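Non-structural protein 5 (Modoc virus, PDB 2WA2) probably transfers methyl groups from S-adenosylmethionine to the cap of the viral RNA, at guanine N7 and at a ribose 2'-O. Local coordinates at residues 96-101 / 122-127; 68-73 / 226-231; 20-25 / 164-169. The protein carries 4 engineered substitutions. All blocks are in the same frame, centred on the assembly; numbering follows the deposited sequence.

Overall arrangement
The three contacts run from one side of the methyltransferase domain to the other. Interaction 2 is buried, its centre about 6 Å from that of the chain, and joins helix 66-76 to strand 229-232 by a lysine between a carboxylate and a phenol. Interaction 1, on the surface, presses a tyrosine of helix 95-101 against the loop 122-127 through one hydrogen bond and a CH-pi contact. Interaction 3, also buried, links helices 14-27 and 163-183 by a lysine–glutamate pair, its centre about 31 Å from that of interaction 1. Interaction 2 touches both others: Trp96 and Tyr99 pack on Tyr230, Leu71 and Ala72, and Trp21 lies against the backbone of His227.

Interaction 1: residues 96-101 / 122-127; sequences WSYYAA and PRLVET. With SAM (S-adenosylmethionine), chain C.
Tyr98 spans the gap between helix 95-101 and the loop 122-127, meeting four of the loop's residues with its ring and hydroxyl. CB of Tyr98 points toward the loop, and with CG beside the backbone N (chi1 -79°) the ring runs on to put its OH against the loop backbone. CD1 of Tyr98 lies 3.7 Å from OG1 of Thr127, which comes in obliquely, and the next atom, CE1, comes up to the carbonyl O of Val125. Across the ring, CE2 of Tyr98 is 3.3 Å from the carbonyl O of Arg123, also oblique. Val125 covers one face: its CG2 sits 3.8 Å from the centroid of the Tyr98 ring, 14° off the normal, a CH-pi contact displaced toward the rim. At the tip, OH of Tyr98 accepts a nearly straight hydrogen bond from N of Val125 (2.9 Å, 161°), beside CA of Leu124. Two residues earlier the helix faces S-adenosylmethionine. N of Trp96 makes a weak hydrogen bond to SAM O at 3.3 Å, and the ligand's amino N stands 3.4 Å above the Trp96 indole plane. Helix 95-101 follows strand 86-89 of the Rossmann-like sheet, so its start borders the cofactor site. Its Ser97 and Ala100 rest on strand 106-112, Tyr99 packs against helix 66-76, and the Tyr98 ring also meets that of Phe135 on strand 133-136.

Interaction 2: residues 68-73 / 226-231; sequences TAKLAW and THEMYF
Glu228 and Tyr230, alternate residues of one strand and its lead-in, converge on the amino group of Lys70. The segment begins with Thr226, whose OG1 accepts from N of Glu228 at 3.0 Å, an ST turn that bends the chain just before the strand. At Glu228 the side chain leaves with CG wedged between backbone N and carbonyl carbon (chi1 69°), and beyond CG it runs on extended to the lysine amine. Its OE2 forms a salt bridge with NZ of Lys70 at 2.7 Å, the amine arriving 44° out of the carboxylate plane. OE1 of Glu228 pairs with Lys192, and OE2 also takes a bond from Ser222. Tyr230 reaches across the lysine at about a right angle, and its OH accepts a weak bond of 2.8 Å from Lys70 NZ while also bonding to Asp155. A bend at chi3 (57°) brings the Lys70 amine to both. Lys70, Asp155, Lys192 and Glu228 are consistent with the K-D-K-E tetrad of FtsJ-like 2'-O-methyltransferases. Strand 229-232 runs antiparallel to strand 188-193 on one side and strand 215-217 on the other, with Met229 on helix 239-254 and helix 66-76 across the Tyr230 face of the sheet.

Interaction 3: residues 20-25 / 164-169; sequences IWKRKL and AVEASR
Lys22 of helix 14-27 points its amino group at the carboxylate of Glu166 on helix 163-183 and meets both oxygens. NZ of Lys22 lies 3.0 Å from OE1 of Glu166 and 3.1 Å from OE2 of the same residue, a forked salt bridge in which each hydrogen bond is weak. The amine is thus set almost evenly between the two oxygens, while the carbon behind it, CE of Lys22, leans to one of them, 3.5 Å from OE1 of Glu166. The side chains approach from opposite directions and make up practically all of the contact between 20-25 and 164-169. The backbones stay well apart, with CA of Lys22 and CA of Ala164, the nearest pair, separated by 10.7 Å. Lys22 reaches the carboxylate of Glu166 by turning at chi2 (76°) and running straight from there to the amine. Glu166 answers with a chain extended beyond CG. Asn160 ties the two ends together more firmly: its carbonyl O receives a bond from Lys22 NZ, and its N gives one to Glu166 OE2. Both charged residues are buried, so these bonds probably offset much of the cost of placing charge there. Asn160 belongs to the connection leading into helix 163-183, which carries the chain from strand 151-154 to the parallel strand 188-193 in a beta-alpha-beta crossover of the Rossmann-like fold. Helix 14-27 belongs to the N-terminal extension that precedes this fold. Trp21 lies beside Lys22 on that helix, its ring edge-to-face with His227 and its flank on Leu250 and Leu251 of helix 239-254. Leu25, one turn on from Trp21, packs on Phe33 and Tyr36 of helix 30-38.

Interaction 1: residues 96-101 / 122-127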
loop_
_atom_site.group_PDB
_atom_site.type_symbol
_atom_site.label_atom_id
_atom_site.label_comp_id
_atom_site.label_asym_id
_atom_site.label_seq_id
_atom_site.Cartn_x
_atom_site.Cartn_y
_atom_site.Cartn_z
ATOM N N TRP A 96 0.707 9.813 5.040
ATOM C CA TRP A 96 0.430 9.969 3.600
ATOM C C TRP A 96 -0.380 11.232 3.324
ATOM O O TRP A 96 -0.197 11.879 2.307
ATOM C CB TRP A 96 -0.321 8.741 3.049
ATOM C CG TRP A 96 0.591 7.533 2.717
ATOM C CD1 TRP A 96 1.847 7.279 3.212
ATOM C CD2 TRP A 96 0.295 6.462 1.810
ATOM N NE1 TRP A 96 2.349 6.110 2.660
ATOM C CE2 TRP A 96 1.416 5.588 1.806
ATOM C CE3 TRP A 96 -0.811 6.153 0.991
ATOM C CZ2 TRP A 96 1.469 4.443 1.006
ATOM C CZ3 TRP A 96 -0.756 4.997 0.182
ATOM C CH2 TRP A 96 0.374 4.161 0.208
ATOM N N SER A 97 -1.303 11.560 4.221
ATOM C CA SER A 97 -2.186 12.704 4.035
ATOM C C SER A 97 -1.401 14.012 4.117
ATOM O O SER A 97 -1.618 14.921 3.316
ATOM C CB SER A 97 -3.299 12.664 5.082
ATOM O OG SER A 97 -4.269 11.709 4.682
ATOM N N TYR A 98 -0.478 14.081 5.069
ATOM C CA TYR A 98 0.399 15.239 5.250
ATOM C C TYR A 98 1.388 15.325 4.106
ATOM O O TYR A 98 1.729 16.420 3.657
ATOM C CB TYR A 98 1.116 15.181 6.594
ATOM C CG TYR A 98 0.236 15.612 7.746
ATOM C CD1 TYR A 98 -0.176 16.945 7.873
ATOM C CD2 TYR A 98 -0.195 14.697 8.697
ATOM C CE1 TYR A 98 -1.013 17.343 8.914
ATOM C CE2 TYR A 98 -1.012 15.097 9.760
ATOM C CZ TYR A 98 -1.422 16.408 9.851
ATOM O OH TYR A 98 -2.243 16.787 10.886
ATOM N N TYR A 99 1.840 14.173 3.617
ATOM C CA TYR A 99 2.664 14.190 2.428
ATOM C C TYR A 99 1.885 14.749 1.243
ATOM O O TYR A 99 2.329 15.710 0.603
ATOM C CB TYR A 99 3.280 12.821 2.103
ATOM C CG TYR A 99 4.164 12.938 0.894
ATOM C CD1 TYR A 99 5.452 13.474 0.996
ATOM C CD2 TYR A 99 3.692 12.598 -0.366
ATOM C CE1 TYR A 99 6.262 13.627 -0.145
ATOM C CE2 TYR A 99 4.495 12.738 -1.512
ATOM C CZ TYR A 99 5.767 13.265 -1.389
ATOM O OH TYR A 99 6.530 13.390 -2.536
ATOM N N ALA A 100 0.721 14.156 0.957
ATOM C CA ALA A 100 -0.127 14.587 -0.131
ATOM C C ALA A 100 -0.465 16.076 -0.021
ATOM O O ALA A 100 -0.425 16.776 -1.012
ATOM C CB ALA A 100 -1.410 13.757 -0.172
ATOM N N ALA A 101 -0.799 16.535 1.185
ATOM C CA ALA A 101 -1.227 17.923 1.410
ATOM C C ALA A 101 -0.134 18.974 1.120
ATOM O O ALA A 101 -0.434 20.171 0.892
ATOM C CB ALA A 101 -1.777 18.093 2.831
ATOM N N PRO A 122 -5.409 9.587 13.744
ATOM C CA PRO A 122 -4.636 10.651 13.110
ATOM C C PRO A 122 -3.884 11.488 14.135
ATOM O O PRO A 122 -4.389 11.728 15.239
ATOM C CB PRO A 122 -5.697 11.466 12.360
ATOM C CG PRO A 122 -6.792 10.532 12.142
ATOM C CD PRO A 122 -6.820 9.633 13.340
ATOM N N ARG A 123 -2.660 11.856 13.771
ATOM C CA ARG A 123 -1.769 12.666 14.592
ATOM C C ARG A 123 -1.739 14.050 13.951
ATOM O O ARG A 123 -1.094 14.237 12.906
ATOM C CB ARG A 123 -0.359 12.048 14.581
ATOM C CG ARG A 123 0.634 12.608 15.596
ATOM C CD ARG A 123 0.867 11.616 16.758
ATOM N NE ARG A 123 1.678 12.203 17.837
ATOM C CZ ARG A 123 1.791 11.712 19.074
ATOM N NH1 ARG A 123 1.150 10.602 19.430
ATOM N NH2 ARG A 123 2.553 12.336 19.965
ATOM N N LEU A 124 -2.446 15.009 14.557
ATOM C CA LEU A 124 -2.485 16.387 14.038
ATOM C C LEU A 124 -1.163 17.133 14.247
ATOM O O LEU A 124 -0.620 17.171 15.362
ATOM C CB LEU A 124 -3.651 17.177 14.645
ATOM C CG LEU A 124 -5.075 16.597 14.544
ATOM C CD1 LEU A 124 -6.112 17.651 14.873
ATOM C CD2 LEU A 124 -5.372 15.976 13.176
ATOM N N VAL A 125 -0.631 17.687 13.162
ATOM C CA VAL A 125 0.554 18.549 13.238
ATOM C C VAL A 125 0.377 19.813 12.412
ATOM O O VAL A 125 -0.531 19.908 11.573
ATOM C CB VAL A 125 1.895 17.836 12.831
ATOM C CG1 VAL A 125 2.365 16.861 13.921
ATOM C CG2 VAL A 125 1.787 17.159 11.475
ATOM N N GLU A 126 1.284 20.761 12.641
ATOM C CA GLU A 126 1.187 22.106 12.112
ATOM C C GLU A 126 2.033 22.329 10.842
ATOM O O GLU A 126 2.361 23.475 10.494
ATOM C CB GLU A 126 1.591 23.085 13.220
ATOM C CG GLU A 126 1.018 24.475 13.080
ATOM C CD GLU A 126 1.470 25.405 14.205
ATOM O OE1 GLU A 126 1.507 26.638 13.963
ATOM O OE2 GLU A 126 1.791 24.898 15.310
ATOM N N THR A 127 2.362 21.244 10.140
ATOM C CA THR A 127 3.230 21.314 8.955
ATOM C C THR A 127 2.500 21.890 7.740
ATOM O O THR A 127 1.273 21.960 7.724
ATOM C CB THR A 127 3.860 19.939 8.611
ATOM O OG1 THR A 127 2.826 18.959 8.425
ATOM C CG2 THR A 127 4.804 19.474 9.732
HETATM N N SAM C . -0.258 5.440 5.316
HETATM C CA SAM C . -0.216 5.377 6.815
HETATM C C SAM C . 0.701 6.472 7.369
HETATM O O SAM C . 1.468 7.061 6.597
HETATM O OXT SAM C . 0.727 6.791 8.572
HETATM C CB SAM C . 0.279 4.006 7.277
HETATM C CG SAM C . -0.718 2.880 7.035
HETATM S SD SAM C . -1.859 2.848 8.427
HETATM C CE SAM C . -0.903 1.772 9.544
HETATM C "C5'" SAM C . -3.088 1.631 7.910
HETATM C "C4'" SAM C . -4.357 1.956 8.698
HETATM O "O4'" SAM C . -5.510 1.441 8.083
HETATM C "C3'" SAM C . -4.324 1.346 10.097
HETATM O "O3'" SAM C . -4.127 2.402 11.005
HETATM C "C2'" SAM C . -5.691 0.717 10.301
HETATM O "O2'" SAM C . -6.242 1.152 11.519
HETATM C "C1'" SAM C . -6.472 1.267 9.105
HETATM N N9 SAM C . -7.548 0.383 8.669
HETATM C C8 SAM C . -7.490 -0.985 8.540
HETATM N N7 SAM C . -8.672 -1.427 8.098
HETATM C C5 SAM C . -9.482 -0.341 7.962
HETATM C C6 SAM C . -10.808 -0.207 7.546
HETATM N N6 SAM C . -11.546 -1.251 7.215
HETATM N N1 SAM C . -11.353 1.061 7.479
HETATM C C2 SAM C . -10.625 2.165 7.832
HETATM N N3 SAM C . -9.313 2.056 8.248
HETATM C C4 SAM C . -8.778 0.798 8.311
#

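Interaction 2: residues 68-73 / 226-231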
loop_
_atom_site.group_PDB
_atom_site.type_symbol
_atom_site.label_atom_id
_atom_site.label_comp_id
_atom_site.label_asym_id
_atom_site.label_seq_id
_atom_site.Cartn_x
_atom_site.Cartn_y
_atom_site.Cartn_z
ATOM N N THR A 68 5.778 8.263 5.222
ATOM C CA THR A 68 6.158 9.411 4.412
ATOM C C THR A 68 7.208 9.007 3.384
ATOM O O THR A 68 7.067 9.313 2.204
ATOM C CB THR A 68 6.694 10.556 5.284
ATOM O OG1 THR A 68 5.634 11.029 6.124
ATOM C CG2 THR A 68 7.208 11.724 4.438
ATOM N N ALA A 69 8.248 8.309 3.843
ATOM C CA ALA A 69 9.362 7.977 2.971
ATOM C C ALA A 69 8.897 7.101 1.813
ATOM O O ALA A 69 9.349 7.273 0.695
ATOM C CB ALA A 69 10.462 7.269 3.777
ATOM N N LYS A 70 7.988 6.160 2.091
ATOM C CA LYS A 70 7.513 5.235 1.065
ATOM C C LYS A 70 6.689 5.962 0.024
ATOM O O LYS A 70 6.927 5.777 -1.165
ATOM C CB LYS A 70 6.712 4.080 1.681
ATOM C CG LYS A 70 7.598 3.025 2.359
ATOM C CD LYS A 70 6.832 2.096 3.328
ATOM C CE LYS A 70 5.686 1.361 2.687
ATOM N NZ LYS A 70 4.955 0.524 3.727
ATOM N N LEU A 71 5.751 6.809 0.455
ATOM C CA LEU A 71 4.903 7.519 -0.532
ATOM C C LEU A 71 5.771 8.485 -1.321
ATOM O O LEU A 71 5.578 8.622 -2.522
ATOM C CB LEU A 71 3.748 8.278 0.115
ATOM C CG LEU A 71 2.767 8.961 -0.845
ATOM C CD1 LEU A 71 2.252 7.986 -1.898
ATOM C CD2 LEU A 71 1.628 9.660 -0.094
ATOM N N ALA A 72 6.718 9.131 -0.643
ATOM C CA ALA A 72 7.643 10.077 -1.307
ATOM C C ALA A 72 8.466 9.386 -2.398
ATOM O O ALA A 72 8.652 9.937 -3.494
ATOM C CB ALA A 72 8.569 10.799 -0.262
ATOM N N TRP A 73 8.939 8.171 -2.088
ATOM C CA TRP A 73 9.667 7.348 -3.033
ATOM C C TRP A 73 8.831 7.028 -4.260
ATOM O O TRP A 73 9.294 7.219 -5.385
ATOM C CB TRP A 73 10.171 6.059 -2.375
ATOM C CG TRP A 73 11.151 5.281 -3.237
ATOM C CD1 TRP A 73 12.527 5.371 -3.201
ATOM C CD2 TRP A 73 10.836 4.328 -4.267
ATOM N NE1 TRP A 73 13.074 4.513 -4.133
ATOM C CE2 TRP A 73 12.065 3.870 -4.806
ATOM C CE3 TRP A 73 9.633 3.814 -4.791
ATOM C CZ2 TRP A 73 12.131 2.915 -5.838
ATOM C CZ3 TRP A 73 9.698 2.851 -5.812
ATOM C CH2 TRP A 73 10.952 2.420 -6.331
ATOM N N THR A 226 8.231 -7.931 5.148
ATOM C CA THR A 226 6.932 -7.815 4.490
ATOM C C THR A 226 7.128 -7.949 2.980
ATOM O O THR A 226 8.099 -7.427 2.461
ATOM C CB THR A 226 6.228 -6.465 4.799
ATOM O OG1 THR A 226 5.048 -6.366 4.007
ATOM C CG2 THR A 226 7.149 -5.243 4.518
ATOM N N HIS A 227 6.200 -8.638 2.320
ATOM C CA HIS A 227 6.212 -8.789 0.868
ATOM C C HIS A 227 5.326 -7.707 0.241
ATOM O O HIS A 227 4.989 -7.814 -0.940
ATOM C CB HIS A 227 5.676 -10.167 0.515
ATOM C CG HIS A 227 6.222 -10.743 -0.760
ATOM N ND1 HIS A 227 6.034 -10.148 -1.992
ATOM C CD2 HIS A 227 6.895 -11.897 -0.991
ATOM C CE1 HIS A 227 6.591 -10.906 -2.929
ATOM N NE2 HIS A 227 7.110 -11.977 -2.347
ATOM N N GLU A 228 4.975 -6.659 1.016
ATOM C CA GLU A 228 4.073 -5.577 0.509
ATOM C C GLU A 228 4.577 -4.997 -0.806
ATOM O O GLU A 228 5.770 -4.747 -0.993
ATOM C CB GLU A 228 3.872 -4.428 1.519
ATOM C CG GLU A 228 5.155 -3.607 1.719
ATOM C CD GLU A 228 5.114 -2.694 2.931
ATOM O OE1 GLU A 228 4.159 -2.808 3.721
ATOM O OE2 GLU A 228 6.051 -1.874 3.094
ATOM N N MET A 229 3.651 -4.835 -1.730
ATOM C CA MET A 229 3.929 -4.103 -2.970
ATOM C C MET A 229 2.797 -3.090 -3.207
ATOM O O MET A 229 1.768 -3.106 -2.507
ATOM C CB MET A 229 4.100 -5.093 -4.126
ATOM C CG MET A 229 5.345 -5.969 -3.934
ATOM S SD MET A 229 5.489 -7.287 -5.157
ATOM C CE MET A 229 5.844 -6.335 -6.671
ATOM N N TYR A 230 2.994 -2.173 -4.152
ATOM C CA TYR A 230 2.065 -1.062 -4.314
ATOM C C TYR A 230 1.472 -1.042 -5.704
ATOM O O TYR A 230 2.204 -1.026 -6.688
ATOM C CB TYR A 230 2.690 0.272 -3.939
ATOM C CG TYR A 230 2.811 0.370 -2.433
ATOM C CD1 TYR A 230 1.780 0.937 -1.677
ATOM C CD2 TYR A 230 3.923 -0.148 -1.772
ATOM C CE1 TYR A 230 1.868 1.011 -0.281
ATOM C CE2 TYR A 230 4.014 -0.094 -0.359
ATOM C CZ TYR A 230 2.971 0.488 0.361
ATOM O OH TYR A 230 3.022 0.522 1.746
ATOM N N PHE A 231 0.150 -1.090 -5.779
ATOM C CA PHE A 231 -0.525 -1.075 -7.069
ATOM C C PHE A 231 -0.707 0.398 -7.402
ATOM O O PHE A 231 -1.416 1.124 -6.679
ATOM C CB PHE A 231 -1.871 -1.827 -7.000
ATOM C CG PHE A 231 -2.671 -1.790 -8.280
ATOM C CD1 PHE A 231 -2.180 -2.373 -9.455
ATOM C CD2 PHE A 231 -3.948 -1.202 -8.307
ATOM C CE1 PHE A 231 -2.926 -2.351 -10.648
ATOM C CE2 PHE A 231 -4.715 -1.177 -9.504
ATOM C CZ PHE A 231 -4.198 -1.734 -10.676
#

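Interaction 3: residues 20-25 / 164-169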
loop_
_atom_site.group_PDB
_atom_site.type_symbol
_atom_site.label_atom_id
_atom_site.label_comp_id
_atom_site.label_asym_id
_atom_site.label_seq_id
_atom_site.Cartn_x
_atom_site.Cartn_y
_atom_site.Cartn_z
ATOM N N ILE A 20 6.881 -20.010 0.387
ATOM C CA ILE A 20 8.170 -20.454 0.944
ATOM C C ILE A 20 8.798 -19.345 1.795
ATOM O O ILE A 20 9.173 -19.574 2.964
ATOM C CB ILE A 20 9.149 -20.910 -0.158
ATOM C CG1 ILE A 20 8.630 -22.190 -0.831
ATOM C CG2 ILE A 20 10.574 -21.117 0.432
ATOM C CD1 ILE A 20 9.431 -22.541 -2.156
ATOM N N TRP A 21 8.853 -18.132 1.223
ATOM C CA TRP A 21 9.344 -16.947 1.930
ATOM C C TRP A 21 8.594 -16.778 3.243
ATOM O O TRP A 21 9.228 -16.620 4.297
ATOM C CB TRP A 21 9.243 -15.673 1.063
ATOM C CG TRP A 21 9.418 -14.403 1.895
ATOM C CD1 TRP A 21 10.589 -13.825 2.258
ATOM C CD2 TRP A 21 8.365 -13.594 2.465
ATOM N NE1 TRP A 21 10.333 -12.684 3.030
ATOM C CE2 TRP A 21 8.984 -12.545 3.186
ATOM C CE3 TRP A 21 6.953 -13.670 2.456
ATOM C CZ2 TRP A 21 8.242 -11.557 3.874
ATOM C CZ3 TRP A 21 6.219 -12.697 3.158
ATOM C CH2 TRP A 21 6.870 -11.649 3.847
ATOM N N LYS A 22 7.264 -16.883 3.203
ATOM C CA LYS A 22 6.478 -16.683 4.431
ATOM C C LYS A 22 6.807 -17.717 5.531
ATOM O O LYS A 22 6.938 -17.377 6.716
ATOM C CB LYS A 22 4.991 -16.732 4.125
ATOM C CG LYS A 22 4.106 -16.319 5.303
ATOM C CD LYS A 22 4.132 -14.800 5.449
ATOM C CE LYS A 22 3.234 -14.349 6.509
ATOM N NZ LYS A 22 3.284 -12.857 6.647
ATOM N N ARG A 23 6.873 -18.977 5.133
ATOM C CA ARG A 23 7.104 -20.071 6.090
ATOM C C ARG A 23 8.518 -19.952 6.648
ATOM O O ARG A 23 8.741 -20.091 7.855
ATOM C CB ARG A 23 6.861 -21.416 5.422
ATOM C CG ARG A 23 5.358 -21.740 5.330
ATOM C CD ARG A 23 5.074 -23.179 4.849
ATOM N NE ARG A 23 3.658 -23.470 5.092
ATOM C CZ ARG A 23 2.935 -24.443 4.524
ATOM N NH1 ARG A 23 3.463 -25.273 3.615
ATOM N NH2 ARG A 23 1.652 -24.572 4.863
ATOM N N LYS A 24 9.460 -19.602 5.777
ATOM C CA LYS A 24 10.841 -19.353 6.225
ATOM C C LYS A 24 10.935 -18.134 7.147
ATOM O O LYS A 24 11.604 -18.172 8.172
ATOM C CB LYS A 24 11.788 -19.201 5.019
ATOM C CG LYS A 24 12.026 -20.527 4.277
ATOM C CD LYS A 24 12.967 -20.404 3.070
ATOM C CE LYS A 24 14.373 -20.083 3.462
ATOM N NZ LYS A 24 15.116 -21.299 3.748
ATOM N N LEU A 25 10.234 -17.068 6.797
ATOM C CA LEU A 25 10.195 -15.889 7.644
ATOM C C LEU A 25 9.729 -16.258 9.041
ATOM O O LEU A 25 10.354 -15.820 10.026
ATOM C CB LEU A 25 9.276 -14.805 7.049
ATOM C CG LEU A 25 9.254 -13.462 7.793
ATOM C CD1 LEU A 25 10.549 -12.653 7.692
ATOM C CD2 LEU A 25 7.991 -12.661 7.364
ATOM N N ALA A 164 -2.758 -16.784 4.269
ATOM C CA ALA A 164 -4.181 -16.834 3.833
ATOM C C ALA A 164 -5.016 -15.736 4.485
ATOM O O ALA A 164 -5.931 -15.182 3.846
ATOM C CB ALA A 164 -4.798 -18.227 4.081
ATOM N N VAL A 165 -4.699 -15.389 5.742
ATOM C CA VAL A 165 -5.322 -14.222 6.373
ATOM C C VAL A 165 -4.946 -12.935 5.620
ATOM O O VAL A 165 -5.794 -12.078 5.363
ATOM C CB VAL A 165 -4.933 -14.080 7.885
ATOM C CG1 VAL A 165 -5.430 -12.764 8.471
ATOM C CG2 VAL A 165 -5.455 -15.262 8.697
ATOM N N GLU A 166 -3.661 -12.788 5.309
ATOM C CA GLU A 166 -3.191 -11.633 4.539
ATOM C C GLU A 166 -3.825 -11.576 3.136
ATOM O O GLU A 166 -4.197 -10.477 2.686
ATOM C CB GLU A 166 -1.668 -11.631 4.435
ATOM C CG GLU A 166 -0.958 -11.443 5.768
ATOM C CD GLU A 166 0.559 -11.379 5.632
ATOM O OE1 GLU A 166 1.109 -12.124 4.792
ATOM O OE2 GLU A 166 1.191 -10.603 6.354
ATOM N N ALA A 167 -3.882 -12.722 2.446
ATOM C CA ALA A 167 -4.616 -12.804 1.130
ATOM C C ALA A 167 -6.058 -12.311 1.242
ATOM O O ALA A 167 -6.512 -11.519 0.424
ATOM C CB ALA A 167 -4.582 -14.227 0.576
ATOM N N SER A 168 -6.777 -12.758 2.273
ATOM C CA SER A 168 -8.189 -12.367 2.420
ATOM C C SER A 168 -8.336 -10.870 2.631
ATOM O O SER A 168 -9.197 -10.228 2.017
ATOM C CB SER A 168 -8.823 -13.121 3.615
ATOM O OG SER A 168 -9.064 -14.444 3.196
ATOM N N ARG A 169 -7.495 -10.300 3.498
ATOM C CA ARG A 169 -7.548 -8.859 3.726
ATOM C C ARG A 169 -7.150 -8.072 2.489
ATOM O O ARG A 169 -7.721 -7.016 2.208
ATOM C CB ARG A 169 -6.617 -8.451 4.867
ATOM C CG ARG A 169 -6.946 -9.127 6.168
ATOM C CD ARG A 169 -5.879 -8.817 7.150
ATOM N NE ARG A 169 -6.223 -9.396 8.442
ATOM C CZ ARG A 169 -5.456 -9.339 9.526
ATOM N NH1 ARG A 169 -4.283 -8.701 9.517
ATOM N NH2 ARG A 169 -5.885 -9.924 10.637
#